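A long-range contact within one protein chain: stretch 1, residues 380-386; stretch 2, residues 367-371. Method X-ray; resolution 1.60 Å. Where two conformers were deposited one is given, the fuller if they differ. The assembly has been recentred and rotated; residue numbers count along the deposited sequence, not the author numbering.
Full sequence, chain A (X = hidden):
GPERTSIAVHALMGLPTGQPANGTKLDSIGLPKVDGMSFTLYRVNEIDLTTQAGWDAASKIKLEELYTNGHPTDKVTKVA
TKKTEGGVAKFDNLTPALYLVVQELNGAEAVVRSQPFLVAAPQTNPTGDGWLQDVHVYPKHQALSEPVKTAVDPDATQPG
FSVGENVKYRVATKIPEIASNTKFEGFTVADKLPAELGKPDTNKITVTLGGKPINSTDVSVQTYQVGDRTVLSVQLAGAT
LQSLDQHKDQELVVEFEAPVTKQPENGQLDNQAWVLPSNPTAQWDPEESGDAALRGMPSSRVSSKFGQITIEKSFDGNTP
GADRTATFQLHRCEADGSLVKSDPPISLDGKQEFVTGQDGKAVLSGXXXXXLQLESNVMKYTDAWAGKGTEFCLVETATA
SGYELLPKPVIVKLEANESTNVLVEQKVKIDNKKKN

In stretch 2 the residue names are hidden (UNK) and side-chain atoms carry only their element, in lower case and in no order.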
ATOM      1  N   LYS A 380      -9.762  12.288  -4.950  1.00 15.04           N
ATOM      2  CA  LYS A 380     -10.235  12.928  -6.164  0.50 14.80           C
ATOM      3  C   LYS A 380     -10.190  11.934  -7.324  1.00 14.07           C
ATOM      4  O   LYS A 380      -9.210  11.196  -7.490  1.00 12.98           O
ATOM      5  CB  LYS A 380      -9.365  14.154  -6.486  0.50 16.12           C
ATOM      6  CG  LYS A 380      -9.714  14.890  -7.788  0.50 17.61           C
ATOM      7  CD  LYS A 380     -10.347  16.253  -7.560  0.50 19.88           C
ATOM      8  CE  LYS A 380     -11.044  16.767  -8.831  0.50 19.35           C
ATOM      9  NZ  LYS A 380     -10.632  16.051 -10.084  0.50 19.69           N
ATOM     10  N   TYR A 381     -11.251  11.936  -8.130  1.00 13.51           N
ATOM     11  CA  TYR A 381     -11.294  11.147  -9.344  1.00 13.31           C
ATOM     12  C   TYR A 381     -10.889  12.023 -10.523  1.00 12.37           C
ATOM     13  O   TYR A 381     -11.408  13.155 -10.679  1.00 12.20           O
ATOM     14  CB  TYR A 381     -12.716  10.594  -9.593  1.00 13.96           C
ATOM     15  CG  TYR A 381     -12.839   9.841 -10.893  1.00 12.37           C
ATOM     16  CD1 TYR A 381     -12.485   8.481 -11.001  1.00 10.37           C
ATOM     17  CD2 TYR A 381     -13.226  10.491 -12.050  1.00 13.06           C
ATOM     18  CE1 TYR A 381     -12.557   7.791 -12.192  1.00 13.12           C
ATOM     19  CE2 TYR A 381     -13.307   9.805 -13.261  1.00 12.46           C
ATOM     20  CZ  TYR A 381     -12.991   8.425 -13.329  1.00 11.67           C
ATOM     21  OH  TYR A 381     -13.026   7.718 -14.496  1.00 12.49           O
ATOM     22  N   THR A 382      -9.972  11.487 -11.326  1.00 13.29           N
ATOM     23  CA  THR A 382      -9.596  12.072 -12.590  1.00 13.49           C
ATOM     24  C   THR A 382      -9.910  11.160 -13.735  1.00 12.65           C
ATOM     25  O   THR A 382      -9.558   9.995 -13.721  1.00 13.09           O
ATOM     26  CB  THR A 382      -8.090  12.435 -12.630  1.00 14.90           C
ATOM     27  OG1 THR A 382      -7.823  13.345 -11.554  1.00 18.47           O
ATOM     28  CG2 THR A 382      -7.771  13.171 -13.927  1.00 18.35           C
ATOM     29  N   ASP A 383     -10.596  11.711 -14.711  1.00 12.18           N
ATOM     30  CA  ASP A 383     -10.929  11.051 -15.990  1.00 11.62           C
ATOM     31  C   ASP A 383      -9.713  11.028 -16.882  1.00 12.27           C
ATOM     32  O   ASP A 383      -9.145  12.091 -17.216  1.00 12.07           O
ATOM     33  CB  ASP A 383     -12.105  11.848 -16.594  1.00 12.17           C
ATOM     34  CG  ASP A 383     -12.568  11.349 -17.947  1.00  9.75           C
ATOM     35  OD1 ASP A 383     -11.996  10.431 -18.519  1.00 10.85           O
ATOM     36  OD2 ASP A 383     -13.594  11.910 -18.430  1.00 12.89           O
ATOM     37  N   ALA A 384      -9.248   9.825 -17.192  1.00 12.81           N
ATOM     38  CA  ALA A 384      -8.026   9.626 -17.962  1.00 12.81           C
ATOM     39  C   ALA A 384      -8.175  10.214 -19.376  1.00 12.32           C
ATOM     40  O   ALA A 384      -7.185  10.538 -20.034  1.00 13.08           O
ATOM     41  CB  ALA A 384      -7.662   8.153 -18.013  1.00 13.93           C
ATOM     42  N   TRP A 385      -9.413  10.369 -19.813  1.00 11.04           N
ATOM     43  CA  TRP A 385      -9.737  10.850 -21.168  1.00 11.53           C
ATOM     44  C   TRP A 385     -10.161  12.318 -21.196  1.00 11.88           C
ATOM     45  O   TRP A 385     -10.619  12.828 -22.226  1.00 12.48           O
ATOM     46  CB  TRP A 385     -10.855   9.962 -21.752  1.00 11.46           C
ATOM     47  CG  TRP A 385     -10.455   8.577 -21.829  1.00 11.14           C
ATOM     48  CD1 TRP A 385     -10.568   7.598 -20.847  1.00 11.09           C
ATOM     49  CD2 TRP A 385      -9.783   7.963 -22.924  1.00 10.72           C
ATOM     50  NE1 TRP A 385     -10.018   6.438 -21.287  1.00 13.00           N
ATOM     51  CE2 TRP A 385      -9.556   6.617 -22.571  1.00 13.50           C
ATOM     52  CE3 TRP A 385      -9.399   8.404 -24.208  1.00 13.24           C
ATOM     53  CZ2 TRP A 385      -8.947   5.729 -23.417  1.00 14.91           C
ATOM     54  CZ3 TRP A 385      -8.796   7.518 -25.041  1.00 12.73           C
ATOM     55  CH2 TRP A 385      -8.559   6.193 -24.657  1.00 16.83           C
ATOM     56  N   ALA A 386     -10.035  12.991 -20.060  1.00 12.44           N
ATOM     57  CA  ALA A 386     -10.344  14.411 -19.972  1.00 14.06           C
ATOM     58  C   ALA A 386      -9.607  15.123 -21.076  1.00 15.14           C
ATOM     59  O   ALA A 386      -8.451  14.818 -21.352  1.00 18.17           O
ATOM     60  CB  ALA A 386      -9.918  14.972 -18.604  1.00 13.89           C
ATOM     61  N   UNK A 367     -10.835  -1.093 -20.764  1.00 10.85           N
ATOM     62  CA  UNK A 367     -10.776   0.304 -20.992  1.00 11.93           C
ATOM     63  C   UNK A 367     -10.565   0.992 -19.641  1.00 11.03           C
ATOM     64  O   UNK A 367     -11.464   0.980 -18.792  1.00 12.24           O
ATOM     65  c   UNK A 367     -11.893   2.318 -21.866  1.00 10.81           C
ATOM     66  c   UNK A 367     -13.822   0.287 -23.475  1.00 13.14           C
ATOM     67  c   UNK A 367     -12.368   0.148 -22.988  1.00 12.81           C
ATOM     68  c   UNK A 367     -12.062   0.858 -21.647  1.00 10.85           C
ATOM     69  N   UNK A 368      -9.402   1.612 -19.463  1.00 11.59           N
ATOM     70  CA  UNK A 368      -9.135   2.375 -18.239  1.00 12.00           C
ATOM     71  C   UNK A 368      -9.807   3.722 -18.375  1.00 12.17           C
ATOM     72  O   UNK A 368      -9.497   4.521 -19.261  1.00 13.54           O
ATOM     73  n   UNK A 368      -6.275   4.466 -17.076  1.00 10.67           N
ATOM     74  c   UNK A 368      -7.284   3.515 -16.951  1.00 10.63           C
ATOM     75  n   UNK A 368      -7.166   4.772 -15.149  1.00 11.82           N
ATOM     76  c   UNK A 368      -6.201   5.173 -15.969  1.00 12.16           C
ATOM     77  c   UNK A 368      -7.829   3.716 -15.726  1.00 12.59           C
ATOM     78  c   UNK A 368      -7.630   2.526 -18.019  1.00 11.11           C
ATOM     79  N   UNK A 369     -10.753   4.007 -17.496  1.00 11.88           N
ATOM     80  CA  UNK A 369     -11.536   5.216 -17.568  1.00 11.53           C
ATOM     81  C   UNK A 369     -10.984   6.389 -16.777  1.00 12.07           C
ATOM     82  O   UNK A 369     -11.077   7.523 -17.190  1.00 13.32           O
ATOM     83  c   UNK A 369     -14.054   4.453 -19.262  1.00 13.82           C
ATOM     84  c   UNK A 369     -14.955   3.530 -17.165  1.00 11.89           C
ATOM     85  c   UNK A 369     -12.939   4.895 -17.073  1.00 11.84           C
ATOM     86  c   UNK A 369     -13.683   3.884 -17.899  1.00 12.97           C
ATOM     87  N   UNK A 370     -10.379   6.079 -15.630  1.00 11.65           N
ATOM     88  CA  UNK A 370      -9.883   7.115 -14.743  1.00 12.28           C
ATOM     89  C   UNK A 370      -9.444   6.536 -13.422  1.00 11.62           C
ATOM     90  O   UNK A 370      -9.524   5.322 -13.238  1.00 12.16           O
ATOM     91  N   UNK A 371      -9.020   7.416 -12.513  1.00 11.92           N
ATOM     92  CA  UNK A 371      -8.382   7.001 -11.265  1.00 11.32           C
ATOM     93  C   UNK A 371      -8.819   7.884 -10.099  1.00 10.57           C
ATOM     94  O   UNK A 371      -8.922   9.108 -10.198  1.00 12.69           O
ATOM     95  c   UNK A 371      -6.221   6.534 -10.096  1.00 11.72           C
ATOM     96  o   UNK A 371      -6.491   6.175 -12.455  1.00 12.30           O
ATOM     97  c   UNK A 371      -6.862   7.034 -11.389  1.00 11.83           C
TER

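Position 367 carries four side-chain carbons and no heteroatom. The chain forks at its first atom, and one arm runs on for a second carbon while the other stops after one. The carbon of that single-carbon arm is the nearest to stretch 1, 4.6 Å from NE1 of Trp-385. This beta-branched, all-carbon outline is that of isoleucine, and Ile-367 belongs to the strand without taking a direct part in the contact.

At position 368 a single carbon leads into a five-membered ring of three carbons and two nitrogens. The CA-to-CB bond points sideways, but the ring at its end comes nearer to stretch 1, and one ring carbon lies 3.9 Å from CB of Ala-384. The ring is the imidazole of histidine, and that carbon is CE1. The backbone serves the contact more directly: O of His-368 accepts a hydrogen bond from the indole NE1 of Trp-385 (2.8 Å), meeting the ring at its edge, near its plane, where the N-H points.

Position 369 again has four carbons, but the fork comes at the second, one bond farther out than in isoleucine. The CA-to-CB bond points away overall, yet CB of 369 lies 3.8 Å from OH of Tyr-381. The later fork identifies leucine. Its carbonyl faces the other stretch, and N of Ala-384 donates a hydrogen bond to O of Leu-369 (2.9 Å). OD1 of Asp-383 also lies 3.3 Å from O of Leu-369, but both are acceptors and no bond joins them; that carboxylate oxygen instead receives N of Trp-385 (2.9 Å).

Position 370 has no side-chain atoms. The surroundings leave little space for one: an ideal CB at 370 would fall 2.1 Å from OH of Tyr-381 and 2.4 Å from O of Thr-382, both clashes. The residue is glycine. The bare CA thus lets the strands approach closely, with CA of Gly-370 only 4.3 Å from CA of Asp-383 in a non-hydrogen-bonded pair, while the tyrosine hydroxyl occupies the vacant side, OH of Tyr-381 lying 3.2 Å from CA of Gly-370.

At position 371 one carbon bears an oxygen and a second carbon. The side chain comes no closer to stretch 1 than the 4.6 Å between CB of 371 and O of Thr-382. This small beta-branched group with a hydroxyl is threonine. Thr-371 pairs with Thr-382, their side chains on the same face of the sheet. Within its own strand, OG1 of Thr-371 is hydrogen-bonded to NE2 of His-368 (3.1 Å), tying the imidazole to the strand.

The contact is an antiparallel ladder that gives way to a turn. Two reciprocal bonds anchor it, from N of Thr-382 to O of Thr-371 (2.8 Å) and from N of Thr-371 to O of Thr-382 (2.9 Å), and CA of Tyr-381 adds a C-H...O contact to O of Thr-371 (3.2 Å). At Asp-383 stretch 1 enters a type I turn, closed by N of Ala-386 to O of Asp-383 (3.1 Å). Even so, Ala-384 and Trp-385 keep hold of the strand by donating to successive carbonyls, the latter through its side chain.

Stretch 2 367-371: IHLGT
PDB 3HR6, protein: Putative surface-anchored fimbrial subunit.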